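Local atomic coordinates of hydrogenase maturation factor (Thermoanaerobacter tengcongensis, PDB entry 3VTI), a protein that probably takes a carbamoyl group from its partner HypF and dehydrates it, with ATP, to the nitrile needed for maturing [NiFe]-hydrogenases. Residues C[37-42]-C[118-122]; C[62-66]-C[130-136]; C[140-144]-C[283-287]. All blocks are in the same frame, centred on the assembly; numbering follows the deposited sequence.

Interaction 1: residues C[37-42]-C[118-122]; sequences FTVKPL and DRIFI
Lys40 lays its side chain against 118-122, where a loop runs into strand 120-130, and ends on a backbone oxygen, a worked example of a lysine tying a loop to the start of a strand. Its CG runs anti to the carbonyl carbon (chi1 -72°), which sends the chain toward Asp118 and Arg119. CB itself makes no close approach; CG passes about equally far from Asp118 OD2 and Arg119 NH1. CD then lies 3.4 Å from Arg119 NH1, and CE meets that guanidinium at its edge. A last bend of the Lys40 chain, at chi4, brings NZ into a 2.8 Å hydrogen bond with Asp118 O, tilted from the carbonyl plane. Ile120 N donates to the same oxygen from the opposite face, so two donors grip it. The carboxylate is a looser partner: Asp118 OD2 stays 3.9 Å from Lys40 NZ, a long salt bridge. NZ also donates to a water that in turn donates to Val39 O and Ile120 O. Beyond the lysine, Thr38 CG2 sits over a face of the Phe121 ring, 3.9 Å from its centroid, and Leu42 CD2 packs on Ile120 CG2. Phe37 N donates a hydrogen bond to Ile122 O (2.8 Å), and Ile122 N returns a weak one, in the antiparallel hydrogen-bonded pair of strands 30-37 and 120-130. Phe37 rests on helix 49-60 and Ile122 on helix 83-100, while Thr38 and Phe121 meet the second copy of this protein.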
ATOM      1  N   PHE C  37       4.771   5.928  -2.035  1.00 40.45           N
ATOM      2  CA  PHE C  37       5.831   5.219  -2.741  1.00 41.14           C
ATOM      3  C   PHE C  37       5.563   3.719  -2.748  1.00 43.07           C
ATOM      4  O   PHE C  37       5.540   3.068  -1.699  1.00 44.12           O
ATOM      5  CB  PHE C  37       7.180   5.561  -2.115  1.00 40.64           C
ATOM      6  CG  PHE C  37       7.538   7.014  -2.253  1.00 39.89           C
ATOM      7  CD1 PHE C  37       8.319   7.450  -3.321  1.00 39.00           C
ATOM      8  CD2 PHE C  37       7.054   7.953  -1.342  1.00 39.39           C
ATOM      9  CE1 PHE C  37       8.629   8.783  -3.478  1.00 37.82           C
ATOM     10  CE2 PHE C  37       7.359   9.292  -1.492  1.00 39.37           C
ATOM     11  CZ  PHE C  37       8.152   9.712  -2.562  1.00 38.42           C
ATOM     12  N   THR C  38       5.344   3.185  -3.943  1.00 43.90           N
ATOM     13  CA  THR C  38       4.806   1.839  -4.110  1.00 46.06           C
ATOM     14  C   THR C  38       5.681   0.999  -5.048  1.00 46.95           C
ATOM     15  O   THR C  38       5.244  -0.012  -5.582  1.00 48.66           O
ATOM     16  CB  THR C  38       3.367   1.901  -4.665  1.00 46.61           C
ATOM     17  OG1 THR C  38       3.369   2.636  -5.892  1.00 46.83           O
ATOM     18  CG2 THR C  38       2.435   2.598  -3.688  1.00 46.36           C
ATOM     19  N   VAL C  39       6.925   1.429  -5.223  1.00 46.53           N
ATOM     20  CA  VAL C  39       7.875   0.804  -6.135  1.00 47.02           C
ATOM     21  C   VAL C  39       8.142  -0.678  -5.800  1.00 48.88           C
ATOM     22  O   VAL C  39       8.346  -1.032  -4.643  1.00 48.96           O
ATOM     23  CB  VAL C  39       9.207   1.606  -6.142  1.00 45.75           C
ATOM     24  CG1 VAL C  39       9.924   1.485  -4.792  1.00 46.05           C
ATOM     25  CG2 VAL C  39      10.119   1.161  -7.273  1.00 46.41           C
ATOM     26  N   LYS C  40       8.108  -1.524  -6.830  1.00 50.30           N
ATOM     27  CA  LYS C  40       8.620  -2.895  -6.759  1.00 52.29           C
ATOM     28  C   LYS C  40       9.652  -3.079  -7.879  1.00 52.88           C
ATOM     29  O   LYS C  40       9.380  -2.729  -9.036  1.00 53.16           O
ATOM     30  CB  LYS C  40       7.498  -3.937  -6.886  1.00 53.95           C
ATOM     31  CG  LYS C  40       6.570  -4.069  -5.667  1.00 54.44           C
ATOM     32  CD  LYS C  40       7.342  -4.162  -4.351  1.00 53.78           C
ATOM     33  CE  LYS C  40       6.435  -4.442  -3.174  1.00 54.17           C
ATOM     34  NZ  LYS C  40       5.354  -3.449  -3.011  1.00 53.23           N
ATOM     35  N   PRO C  41      10.840  -3.620  -7.548  1.00 53.31           N
ATOM     36  CA  PRO C  41      11.234  -4.158  -6.247  1.00 53.62           C
ATOM     37  C   PRO C  41      11.639  -3.070  -5.246  1.00 51.40           C
ATOM     38  O   PRO C  41      11.963  -1.953  -5.641  1.00 49.89           O
ATOM     39  CB  PRO C  41      12.435  -5.040  -6.595  1.00 55.28           C
ATOM     40  CG  PRO C  41      13.057  -4.371  -7.781  1.00 55.07           C
ATOM     41  CD  PRO C  41      11.971  -3.589  -8.495  1.00 53.55           C
ATOM     42  N   LEU C  42      11.623  -3.405  -3.963  1.00 51.27           N
ATOM     43  CA  LEU C  42      11.914  -2.443  -2.903  1.00 49.55           C
ATOM     44  C   LEU C  42      13.384  -2.050  -2.883  1.00 49.19           C
ATOM     45  O   LEU C  42      13.732  -0.958  -2.433  1.00 47.70           O
ATOM     46  CB  LEU C  42      11.523  -3.024  -1.544  1.00 50.45           C
ATOM     47  CG  LEU C  42      10.101  -3.565  -1.397  1.00 50.72           C
ATOM     48  CD1 LEU C  42      10.011  -4.489  -0.198  1.00 51.85           C
ATOM     49  CD2 LEU C  42       9.072  -2.439  -1.317  1.00 48.12           C
ATOM     50  N   ASP C 118       1.284  -5.683  -0.613  1.00 56.93           N
ATOM     51  CA  ASP C 118       2.513  -6.325  -1.082  1.00 57.33           C
ATOM     52  C   ASP C 118       3.719  -5.746  -0.328  1.00 55.75           C
ATOM     53  O   ASP C 118       4.314  -4.750  -0.743  1.00 53.92           O
ATOM     54  CB  ASP C 118       2.677  -6.176  -2.605  1.00 57.14           C
ATOM     55  CG  ASP C 118       3.750  -7.114  -3.196  1.00 59.11           C
ATOM     56  OD1 ASP C 118       4.208  -8.045  -2.503  1.00 60.50           O
ATOM     57  OD2 ASP C 118       4.130  -6.915  -4.377  1.00 59.49           O
ATOM     58  N   ARG C 119       4.038  -6.376   0.800  1.00 56.71           N
ATOM     59  CA  ARG C 119       5.253  -6.117   1.574  1.00 56.11           C
ATOM     60  C   ARG C 119       5.249  -4.807   2.361  1.00 54.47           C
ATOM     61  O   ARG C 119       5.141  -4.841   3.586  1.00 54.76           O
ATOM     62  CB  ARG C 119       6.509  -6.222   0.704  1.00 55.96           C
ATOM     63  CG  ARG C 119       6.763  -7.579   0.049  1.00 58.31           C
ATOM     64  CD  ARG C 119       7.873  -7.370  -0.950  1.00 60.19           C
ATOM     65  NE  ARG C 119       8.147  -8.514  -1.800  1.00 63.52           N
ATOM     66  CZ  ARG C 119       8.033  -8.531  -3.128  1.00 64.27           C
ATOM     67  NH1 ARG C 119       7.626  -7.463  -3.793  1.00 61.23           N
ATOM     68  NH2 ARG C 119       8.323  -9.648  -3.794  1.00 67.83           N
ATOM     69  N   ILE C 120       5.372  -3.667   1.672  1.00 52.60           N
ATOM     70  CA  ILE C 120       5.473  -2.360   2.338  0.60 51.30           C
ATOM     71  C   ILE C 120       5.247  -1.163   1.402  1.00 49.64           C
ATOM     72  O   ILE C 120       5.845  -1.083   0.326  1.00 49.10           O
ATOM     73  CB  ILE C 120       6.845  -2.203   3.077  1.00 51.26           C
ATOM     74  CG1 ILE C 120       6.932  -0.869   3.831  1.00 49.88           C
ATOM     75  CG2 ILE C 120       8.020  -2.373   2.108  1.00 51.37           C
ATOM     76  CD1 ILE C 120       8.041  -0.822   4.871  1.00 49.77           C
ATOM     77  N   PHE C 121       4.368  -0.251   1.814  1.00 49.10           N
ATOM     78  CA  PHE C 121       4.261   1.075   1.190  1.00 47.59           C
ATOM     79  C   PHE C 121       4.681   2.148   2.178  1.00 46.69           C
ATOM     80  O   PHE C 121       4.545   1.975   3.392  1.00 47.77           O
ATOM     81  CB  PHE C 121       2.839   1.380   0.698  1.00 47.86           C
ATOM     82  CG  PHE C 121       2.328   0.420  -0.339  1.00 49.72           C
ATOM     83  CD1 PHE C 121       3.160  -0.053  -1.348  1.00 50.25           C
ATOM     84  CD2 PHE C 121       1.008   0.009  -0.321  1.00 51.22           C
ATOM     85  CE1 PHE C 121       2.692  -0.931  -2.299  1.00 51.73           C
ATOM     86  CE2 PHE C 121       0.530  -0.869  -1.273  1.00 52.55           C
ATOM     87  CZ  PHE C 121       1.369  -1.345  -2.260  1.00 53.11           C
ATOM     88  N   ILE C 122       5.191   3.256   1.652  1.00 45.10           N
ATOM     89  CA  ILE C 122       5.578   4.386   2.472  1.00 44.13           C
ATOM     90  C   ILE C 122       5.016   5.690   1.905  1.00 43.29           C
ATOM     91  O   ILE C 122       5.111   5.955   0.699  1.00 42.97           O
ATOM     92  CB  ILE C 122       7.118   4.479   2.618  1.00 43.68           C
ATOM     93  CG1 ILE C 122       7.677   3.175   3.206  1.00 45.25           C
ATOM     94  CG2 ILE C 122       7.511   5.656   3.504  1.00 42.45           C
ATOM     95  CD1 ILE C 122       9.148   2.931   2.905  1.00 45.48           C
TER
HETATM   96  O   HOH W   1       6.329  -1.010  -2.640  1.00 30.22           O

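Interaction 2: residues C[62-66]-C[130-136]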
ATOM      1  N   SER C  62      11.021  21.399  -2.522  1.00 41.70           N
ATOM      2  CA  SER C  62      11.962  22.426  -2.959  1.00 41.93           C
ATOM      3  C   SER C  62      11.509  23.061  -4.264  1.00 42.20           C
ATOM      4  O   SER C  62      11.876  24.203  -4.560  1.00 43.08           O
ATOM      5  CB  SER C  62      13.366  21.836  -3.144  1.00 42.03           C
ATOM      6  OG  SER C  62      13.836  21.146  -1.993  1.00 41.61           O
ATOM      7  N   MET C  63      10.705  22.326  -5.034  1.00 41.59           N
ATOM      8  CA  MET C  63      10.307  22.725  -6.396  1.00 42.12           C
ATOM      9  C   MET C  63       9.591  24.072  -6.482  1.00 43.52           C
ATOM     10  O   MET C  63       9.300  24.573  -7.572  1.00 44.61           O
ATOM     11  CB  MET C  63       9.436  21.652  -7.041  1.00 41.12           C
ATOM     12  CG  MET C  63      10.143  20.347  -7.226  1.00 40.94           C
ATOM     13  SD  MET C  63      11.540  20.504  -8.331  1.00 41.66           S
ATOM     14  CE  MET C  63      12.546  19.128  -7.792  1.00 40.70           C
ATOM     15  N   ARG C  64       9.316  24.652  -5.326  1.00 44.05           N
ATOM     16  CA  ARG C  64       8.604  25.899  -5.250  1.00 45.35           C
ATOM     17  C   ARG C  64       9.586  27.040  -4.960  1.00 46.04           C
ATOM     18  O   ARG C  64       9.189  28.191  -4.828  1.00 47.51           O
ATOM     19  CB  ARG C  64       7.519  25.773  -4.177  1.00 45.62           C
ATOM     20  CG  ARG C  64       6.274  26.556  -4.444  1.00 47.16           C
ATOM     21  CD  ARG C  64       5.536  26.133  -5.725  1.00 46.64           C
ATOM     22  NE  ARG C  64       4.670  27.236  -6.138  1.00 45.99           N
ATOM     23  CZ  ARG C  64       3.417  27.403  -5.725  1.00 47.18           C
ATOM     24  NH1 ARG C  64       2.855  26.510  -4.918  1.00 45.80           N
ATOM     25  NH2 ARG C  64       2.713  28.455  -6.137  1.00 49.11           N
ATOM     26  N   GLY C  65      10.878  26.709  -4.913  1.00 45.52           N
ATOM     27  CA  GLY C  65      11.939  27.676  -4.573  1.00 46.07           C
ATOM     28  C   GLY C  65      12.184  27.718  -3.074  1.00 46.06           C
ATOM     29  O   GLY C  65      12.225  28.798  -2.453  1.00 47.31           O
ATOM     30  N   ALA C  66      12.349  26.534  -2.489  1.00 44.28           N
ATOM     31  CA  ALA C  66      12.310  26.396  -1.043  1.00 44.23           C
ATOM     32  C   ALA C  66      13.368  25.457  -0.489  1.00 43.54           C
ATOM     33  O   ALA C  66      13.822  24.534  -1.173  1.00 42.22           O
ATOM     34  CB  ALA C  66      10.919  25.956  -0.596  1.00 43.27           C
ATOM     35  N   LEU C 130      10.333  29.010   1.851  1.00 52.97           N
ATOM     36  CA  LEU C 130      10.718  29.738   0.640  1.00 53.23           C
ATOM     37  C   LEU C 130      11.936  30.645   0.856  1.00 54.64           C
ATOM     38  O   LEU C 130      12.038  31.328   1.872  1.00 56.01           O
ATOM     39  CB  LEU C 130       9.534  30.583   0.172  1.00 53.95           C
ATOM     40  CG  LEU C 130       9.099  30.488  -1.293  1.00 53.87           C
ATOM     41  CD1 LEU C 130       8.593  29.099  -1.631  1.00 50.92           C
ATOM     42  CD2 LEU C 130       8.021  31.515  -1.587  1.00 55.82           C
ATOM     43  N   TYR C 131      12.855  30.644  -0.106  1.00 54.59           N
ATOM     44  CA  TYR C 131      13.939  31.629  -0.126  1.00 56.51           C
ATOM     45  C   TYR C 131      13.433  33.040  -0.405  1.00 58.76           C
ATOM     46  O   TYR C 131      12.336  33.223  -0.944  1.00 58.34           O
ATOM     47  CB  TYR C 131      15.006  31.256  -1.147  1.00 55.82           C
ATOM     48  CG  TYR C 131      15.689  29.956  -0.833  1.00 53.89           C
ATOM     49  CD1 TYR C 131      16.708  29.896   0.114  1.00 53.81           C
ATOM     50  CD2 TYR C 131      15.308  28.782  -1.478  1.00 51.55           C
ATOM     51  CE1 TYR C 131      17.336  28.693   0.412  1.00 53.95           C
ATOM     52  CE2 TYR C 131      15.928  27.574  -1.195  1.00 50.65           C
ATOM     53  CZ  TYR C 131      16.940  27.532  -0.250  1.00 52.07           C
ATOM     54  OH  TYR C 131      17.548  26.330   0.030  1.00 51.05           O
ATOM     55  N   GLU C 132      14.262  34.021  -0.046  1.00 61.53           N
ATOM     56  CA  GLU C 132      13.913  35.450  -0.030  1.00 64.50           C
ATOM     57  C   GLU C 132      13.024  35.924  -1.190  1.00 64.39           C
ATOM     58  O   GLU C 132      11.907  36.396  -0.962  1.00 65.34           O
ATOM     59  CB  GLU C 132      15.179  36.309   0.072  1.00 66.97           C
ATOM     60  CG  GLU C 132      14.941  37.756   0.526  1.00 71.65           C
ATOM     61  CD  GLU C 132      16.145  38.661   0.259  1.00 77.19           C
ATOM     62  OE1 GLU C 132      17.233  38.132  -0.082  1.00 77.96           O
ATOM     63  OE2 GLU C 132      16.009  39.904   0.383  1.00 80.79           O
ATOM     64  N   GLY C 133      13.507  35.798  -2.421  1.00 63.31           N
ATOM     65  CA  GLY C 133      12.725  36.243  -3.569  1.00 63.55           C
ATOM     66  C   GLY C 133      12.326  35.126  -4.512  1.00 61.15           C
ATOM     67  O   GLY C 133      12.468  35.252  -5.725  1.00 61.82           O
ATOM     68  N   ALA C 134      11.827  34.031  -3.957  1.00 58.79           N
ATOM     69  CA  ALA C 134      11.462  32.885  -4.755  1.00 56.22           C
ATOM     70  C   ALA C 134      10.055  33.042  -5.305  1.00 56.14           C
ATOM     71  O   ALA C 134       9.137  33.456  -4.591  1.00 56.68           O
ATOM     72  CB  ALA C 134      11.568  31.635  -3.931  1.00 54.76           C
ATOM     73  N   ASN C 135       9.903  32.729  -6.586  1.00 55.38           N
ATOM     74  CA  ASN C 135       8.601  32.718  -7.238  1.00 55.55           C
ATOM     75  C   ASN C 135       8.596  31.657  -8.325  1.00 53.80           C
ATOM     76  O   ASN C 135       8.696  31.956  -9.511  1.00 54.79           O
ATOM     77  CB  ASN C 135       8.242  34.091  -7.820  1.00 57.93           C
ATOM     78  CG  ASN C 135       6.771  34.194  -8.215  1.00 59.35           C
ATOM     79  OD1 ASN C 135       6.122  33.202  -8.581  1.00 59.37           O
ATOM     80  ND2 ASN C 135       6.234  35.399  -8.134  1.00 62.30           N
ATOM     81  N   VAL C 136       8.480  30.410  -7.900  1.00 51.85           N
ATOM     82  CA  VAL C 136       8.554  29.281  -8.805  1.00 50.08           C
ATOM     83  C   VAL C 136       7.203  28.588  -8.825  1.00 49.63           C
ATOM     84  O   VAL C 136       6.664  28.248  -7.774  1.00 49.01           O
ATOM     85  CB  VAL C 136       9.657  28.291  -8.365  1.00 48.60           C
ATOM     86  CG1 VAL C 136       9.949  27.318  -9.464  1.00 46.75           C
ATOM     87  CG2 VAL C 136      10.936  29.044  -7.995  1.00 48.54           C
TER
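Gly65 and Val136 meet in the tightly packed part of the contact, which illustrates how a glycine lets neighbouring side chains close over its backbone. Val136 CG2 lies 3.8 Å from Gly65 CA, while Ala134 CB comes within 3.3 Å of Gly65 O. The positive phi of Gly65 favours glycine, and a side chain here would probably crowd Ala134 and Val136. Val136 CG1, anti to the backbone N (chi1 -166°), reaches Met63 O. Tyr131 N donates an almost straight hydrogen bond of 3.1 Å to Gly65 O, in the carbonyl plane, and the edge of the Tyr131 ring faces the same oxygen. Leu130 CD1 fills in beside Arg64 O and Ala66 CB. The bend at Glu132 and Gly133, by contrast, swings out toward solvent and touches nothing of 62-66. Toward the partly exposed side, Arg64 curls at chi2 (62°) to give a 2.8 Å hydrogen bond from NE to Val136 O, which lies in the guanidinium plane; NH1 is hydrogen-bonded to Ala23 O. An alanine in place of Arg64 is likely to leave both Val136 O and Ala23 O without this donor. Ala66 and Leu130 form an antiparallel non-hydrogen-bonded pair where strands 66-78 and 120-130 meet. Met63 packs on the magnesium ligands Asp22 and Asp199, Val136 leans on strand 194-198, and Tyr131 OH hydrogen-bonds to Glu185 of helix 181-187.

Interaction 3: residues C[140-144]-C[283-287]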
ATOM      1  N   ASN C 140       4.520  29.882 -14.519  1.00 56.01           N
ATOM      2  CA  ASN C 140       5.425  31.031 -14.673  1.00 57.11           C
ATOM      3  C   ASN C 140       6.232  31.100 -15.968  1.00 57.53           C
ATOM      4  O   ASN C 140       6.983  32.046 -16.165  1.00 58.89           O
ATOM      5  CB  ASN C 140       6.382  31.137 -13.470  1.00 56.24           C
ATOM      6  CG  ASN C 140       5.720  31.745 -12.233  1.00 56.73           C
ATOM      7  OD1 ASN C 140       4.549  32.131 -12.260  1.00 58.58           O
ATOM      8  ND2 ASN C 140       6.478  31.837 -11.143  1.00 54.77           N
ATOM      9  N   ALA C 141       6.091  30.114 -16.844  1.00 56.69           N
ATOM     10  CA  ALA C 141       6.820  30.137 -18.102  1.00 57.39           C
ATOM     11  C   ALA C 141       6.224  31.152 -19.097  1.00 59.87           C
ATOM     12  O   ALA C 141       5.013  31.162 -19.339  1.00 60.58           O
ATOM     13  CB  ALA C 141       6.889  28.744 -18.703  1.00 56.02           C
ATOM     14  N   LYS C 142       7.091  32.014 -19.634  1.00 61.10           N
ATOM     15  CA  LYS C 142       6.752  32.963 -20.704  1.00 63.82           C
ATOM     16  C   LYS C 142       7.558  32.629 -21.968  1.00 63.91           C
ATOM     17  O   LYS C 142       8.665  32.102 -21.864  1.00 62.58           O
ATOM     18  CB  LYS C 142       7.069  34.416 -20.293  1.00 65.77           C
ATOM     19  CG  LYS C 142       6.500  34.908 -18.961  1.00 67.18           C
ATOM     20  CD  LYS C 142       4.982  35.055 -18.968  1.00 71.40           C
ATOM     21  CE  LYS C 142       4.478  35.596 -17.628  1.00 72.83           C
ATOM     22  NZ  LYS C 142       3.092  35.134 -17.285  1.00 73.35           N
ATOM     23  N   PRO C 143       7.015  32.933 -23.168  1.00 65.80           N
ATOM     24  CA  PRO C 143       7.781  32.721 -24.403  1.00 66.36           C
ATOM     25  C   PRO C 143       9.114  33.475 -24.389  1.00 66.92           C
ATOM     26  O   PRO C 143       9.157  34.657 -24.041  1.00 68.22           O
ATOM     27  CB  PRO C 143       6.865  33.293 -25.486  1.00 69.04           C
ATOM     28  CG  PRO C 143       5.503  33.196 -24.917  1.00 69.04           C
ATOM     29  CD  PRO C 143       5.662  33.452 -23.452  1.00 67.61           C
ATOM     30  N   GLY C 144      10.191  32.786 -24.753  1.00 65.88           N
ATOM     31  CA  GLY C 144      11.532  33.358 -24.677  1.00 66.26           C
ATOM     32  C   GLY C 144      12.382  32.746 -23.576  1.00 63.95           C
ATOM     33  O   GLY C 144      13.608  32.880 -23.586  1.00 64.49           O
ATOM     34  N   GLU C 283      13.433  25.690 -25.538  1.00 59.44           N
ATOM     35  CA  GLU C 283      12.938  27.063 -25.457  1.00 61.54           C
ATOM     36  C   GLU C 283      11.409  27.050 -25.358  1.00 61.74           C
ATOM     37  O   GLU C 283      10.745  26.229 -25.986  1.00 61.69           O
ATOM     38  CB  GLU C 283      13.385  27.882 -26.691  1.00 64.11           C
ATOM     39  CG  GLU C 283      13.241  29.394 -26.526  1.00 67.02           C
ATOM     40  CD  GLU C 283      13.621  30.204 -27.773  1.00 72.30           C
ATOM     41  OE1 GLU C 283      12.961  30.050 -28.829  1.00 75.03           O
ATOM     42  OE2 GLU C 283      14.561  31.030 -27.686  1.00 72.86           O
ATOM     43  N   VAL C 284      10.870  27.973 -24.566  1.00 62.33           N
ATOM     44  CA  VAL C 284       9.434  28.154 -24.411  1.00 63.02           C
ATOM     45  C   VAL C 284       8.850  28.932 -25.605  1.00 66.17           C
ATOM     46  O   VAL C 284       9.249  30.067 -25.887  1.00 67.66           O
ATOM     47  CB  VAL C 284       9.117  28.872 -23.084  1.00 62.38           C
ATOM     48  CG1 VAL C 284       7.638  29.179 -22.969  1.00 63.27           C
ATOM     49  CG2 VAL C 284       9.582  28.036 -21.905  1.00 59.52           C
ATOM     50  N   ASN C 285       7.897  28.298 -26.285  1.00 67.39           N
ATOM     51  CA  ASN C 285       7.291  28.797 -27.518  1.00 70.56           C
ATOM     52  C   ASN C 285       6.090  29.689 -27.291  1.00 72.19           C
ATOM     53  O   ASN C 285       5.590  29.824 -26.175  1.00 71.30           O
ATOM     54  CB  ASN C 285       6.818  27.625 -28.387  1.00 70.87           C
ATOM     55  CG  ASN C 285       7.932  26.987 -29.185  1.00 72.02           C
ATOM     56  OD1 ASN C 285       9.074  27.466 -29.204  1.00 74.34           O
ATOM     57  ND2 ASN C 285       7.601  25.898 -29.874  1.00 72.23           N
ATOM     58  N   ASP C 286       5.640  30.279 -28.392  1.00 75.16           N
ATOM     59  CA  ASP C 286       4.400  31.031 -28.485  1.00 77.35           C
ATOM     60  C   ASP C 286       3.280  30.020 -28.739  1.00 77.21           C
ATOM     61  O   ASP C 286       2.135  30.220 -28.321  1.00 77.85           O
ATOM     62  CB  ASP C 286       4.497  32.017 -29.671  1.00 80.47           C
ATOM     63  CG  ASP C 286       3.625  33.256 -29.495  1.00 82.99           C
ATOM     64  OD1 ASP C 286       3.318  33.640 -28.345  1.00 83.16           O
ATOM     65  OD2 ASP C 286       3.255  33.868 -30.517  1.00 86.17           O
ATOM     66  N   SER C 287       3.633  28.943 -29.447  1.00 76.42           N
ATOM     67  CA  SER C 287       2.708  27.883 -29.810  1.00 76.22           C
ATOM     68  C   SER C 287       2.296  27.179 -28.543  1.00 74.07           C
ATOM     69  O   SER C 287       3.102  27.040 -27.621  1.00 72.19           O
ATOM     70  CB  SER C 287       3.401  26.882 -30.734  1.00 76.11           C
ATOM     71  OG  SER C 287       4.484  26.234 -30.078  1.00 72.47           O
TER
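Ala141 turns its CB toward Val284 CG2, 4.2 Å away, where the approach to strand 146-149 comes up to strand 279-285, its antiparallel neighbour in the mixed sheet of the AIR synthase-related C-terminal domain, and crosses its end steeply. The example shows a loop leading into an interior strand of the sheet: 140-144 is not itself strand, and its end-to-end direction from Ala141 to Gly144 is 78° from that of Val284 to Asp286. At Lys142 the side chain leads away from the contact and the backbone does the touching. Its carbonyl oxygen lies 3.3 Å from Val284 CG1, the methyl lying anti to the backbone N, while the other methyl, CG2, faces Ala141. Pro143 follows, its ring lying along the end of the strand. Pro143 CG comes 3.6 Å from Asn285 O and, less closely, nears Asp286 OD1, while Pro143 CA offers a C-H to Val284 O at 3.4 Å. On the partner segment Asn285 ND2 donates to Ser287 OG, linking the strand end to the loop that follows. Val218 of a neighbouring loop packs against Ala141, Pro143 and Val284, giving the apolar patch a third wall. Gly144, at a positive phi that favours glycine, closes the sequence: its N donates a hydrogen bond to Val284 O over 3.1 Å, with an N-H...O angle of 163° and the donor tilted 21° from the carbonyl plane.

How the interactions relate
Interactions 1 and 2 both join neighbouring strands of the N-terminal sheet and share strand 120-130, one near its start and the other at its end; their centres are 31 Å apart. Both are partly buried, with no more than one exposed touching residue each, whereas interaction 3, in the sheet of the C-terminal domain, has three exposed of seven. Their chemistry follows their place: charge and a bridging water in interaction 1, beside the second subunit; packing round a glycine plus an arginine bond to a carbonyl in interaction 2, next to the magnesium site; one backbone bond with small apolar contacts in interaction 3. Interactions 2 and 3 touch through a probable hydrogen bond, Asn135 OD1 to Asn140 ND2 (2.9 Å).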